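PDB 3KFW: PaaX domain-containing protein, C-domain protein from Mycobacterium tuberculosis, which is of uncharacterised function but probably acts as a PaaX-like transcriptional repressor, joining a helix-turn-helix-type domain to a Cas2-like central domain. Local coordinates for residues M90-S95 with E120-R125. Numbering follows the deposited sequence.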
# COMPACT_ATOMS: atom_id res chain seq x y z
N MSE A 90 -14.95 10.05 1.82
CA MSE A 90 -13.85 9.13 1.56
C MSE A 90 -12.75 9.75 0.74
O MSE A 90 -12.95 10.27 -0.35
CB MSE A 90 -14.35 7.90 0.85
CG MSE A 90 -13.48 6.69 1.09
SE MSE A 90 -14.37 5.08 0.40
CE MSE A 90 -13.23 5.14 -1.15
N LEU A 91 -11.55 9.68 1.26
CA LEU A 91 -10.46 10.23 0.55
C LEU A 91 -9.45 9.10 0.30
O LEU A 91 -8.94 8.52 1.22
CB LEU A 91 -9.85 11.38 1.35
CG LEU A 91 -10.70 12.63 1.62
CD1 LEU A 91 -9.93 13.56 2.63
CD2 LEU A 91 -11.03 13.37 0.36
N ILE A 92 -9.21 8.81 -0.98
CA ILE A 92 -8.30 7.80 -1.49
C ILE A 92 -7.02 8.49 -1.97
O ILE A 92 -7.08 9.31 -2.87
CB ILE A 92 -8.93 7.09 -2.76
CG1 ILE A 92 -10.32 6.56 -2.47
CG2 ILE A 92 -8.03 5.93 -3.29
CD1 ILE A 92 -10.32 5.67 -1.31
N VAL A 93 -5.87 8.17 -1.40
CA VAL A 93 -4.68 8.83 -1.90
C VAL A 93 -4.19 8.17 -3.18
O VAL A 93 -4.05 6.95 -3.23
CB VAL A 93 -3.59 9.12 -0.80
CG1 VAL A 93 -4.01 8.63 0.58
CG2 VAL A 93 -2.17 8.67 -1.23
N THR A 94 -4.00 8.97 -4.23
CA THR A 94 -3.70 8.43 -5.57
C THR A 94 -2.33 8.85 -6.00
O THR A 94 -1.91 8.58 -7.11
CB THR A 94 -4.73 8.87 -6.63
OG1 THR A 94 -4.91 10.29 -6.57
CG2 THR A 94 -6.11 8.14 -6.43
N SER A 95 -1.62 9.50 -5.08
CA SER A 95 -0.30 10.01 -5.31
C SER A 95 0.51 9.82 -4.08
O SER A 95 0.04 10.07 -2.99
CB SER A 95 -0.36 11.50 -5.63
OG SER A 95 -0.18 11.73 -7.02
N GLU A 120 -3.92 1.44 4.51
CA GLU A 120 -2.98 2.30 3.73
C GLU A 120 -3.72 3.02 2.54
O GLU A 120 -4.22 2.35 1.60
CB GLU A 120 -1.74 1.50 3.24
N GLY A 121 -3.82 4.35 2.65
CA GLY A 121 -4.28 5.22 1.57
C GLY A 121 -5.80 5.43 1.47
O GLY A 121 -6.28 6.05 0.51
N VAL A 122 -6.56 4.89 2.43
CA VAL A 122 -7.99 5.03 2.49
C VAL A 122 -8.40 5.69 3.82
O VAL A 122 -8.34 5.06 4.89
CB VAL A 122 -8.68 3.63 2.44
CG1 VAL A 122 -10.14 3.80 2.28
CG2 VAL A 122 -8.15 2.77 1.29
N TRP A 123 -8.84 6.94 3.76
CA TRP A 123 -9.23 7.68 4.92
C TRP A 123 -10.72 7.97 4.81
O TRP A 123 -11.20 8.21 3.70
CB TRP A 123 -8.44 8.97 5.01
CG TRP A 123 -6.98 8.80 5.18
CD1 TRP A 123 -6.04 8.58 4.19
CD2 TRP A 123 -6.24 8.91 6.40
NE1 TRP A 123 -4.79 8.55 4.72
CE2 TRP A 123 -4.86 8.74 6.07
CE3 TRP A 123 -6.60 9.13 7.74
CZ2 TRP A 123 -3.85 8.73 7.03
CZ3 TRP A 123 -5.60 9.15 8.70
CH2 TRP A 123 -4.24 8.93 8.35
N MSE A 124 -11.45 7.91 5.92
CA MSE A 124 -12.92 8.10 5.89
C MSE A 124 -13.38 8.78 7.12
O MSE A 124 -12.67 8.78 8.11
CB MSE A 124 -13.70 6.79 5.90
CG MSE A 124 -13.48 5.96 4.74
SE MSE A 124 -14.21 4.17 4.96
CE MSE A 124 -16.09 4.62 4.65
N ARG A 125 -14.58 9.31 7.05
CA ARG A 125 -15.28 9.81 8.24
C ARG A 125 -16.72 10.05 7.84
O ARG A 125 -17.01 10.11 6.65
CB ARG A 125 -14.62 11.08 8.81
CG ARG A 125 -14.80 12.31 7.95
CD ARG A 125 -15.30 13.48 8.77
NE ARG A 125 -14.85 13.33 10.15
CZ ARG A 125 -15.65 13.16 11.19
NH1 ARG A 125 -16.94 13.12 11.02
NH2 ARG A 125 -15.12 13.01 12.39
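Leu91 and Trp123 form the central, hydrogen-bonded one of three antiparallel bridge pairs joining strands 88-93 and 122-126, the inner pair of the four-stranded sheet in the Cas2-like central domain. Leu91 N donates to Trp123 O at 2.9 Å, nearly straight (172°), and Trp123 N returns a bond to Leu91 O. A third bond, Val93 N to Gly121 O at 2.9 Å, continues the ladder to the turn, where Gly121 sits at a positive phi (87°) that a residue without a side chain adopts easily. Val93 CG1 packs against the Gly121 backbone, 3.4 Å from Gly121 O; the same methyl reaches the edge of the Trp123 indole, 4.1 Å from CD1.

Alternation sends Met90, Ile92, Val122 and Met124 to the other face. Met90 and Met124, both selenomethionine, form a non-hydrogen-bonded pair whose side chains run side by side in the same direction, CG to CG at 3.7 Å. The two CG atoms come together through different first torsions: CG is anti to the backbone N in Met90 (chi1 -154°) but beside it in Met124. These flexible, unbranched chains suit a buried apolar surface. Ile92 and Val122, beta-branched as befits strands, likewise lie alongside one another, with Ile92 CD1 4.1 Å from Val122 CG1.

The two faces have different neighbours. Helix 100-112 packs over the Leu91 and Trp123 side, where Met110 touches both residues and His111 meets the indole edge-to-face. The methionine face packs against a second subunit, Met90 on Met90 and Val122 on Val122 of that subunit, so the sheet takes part in the subunit interface. Within the chain, strand 141-147 flanks 88-93, while strand 116-119 flanks 122-126.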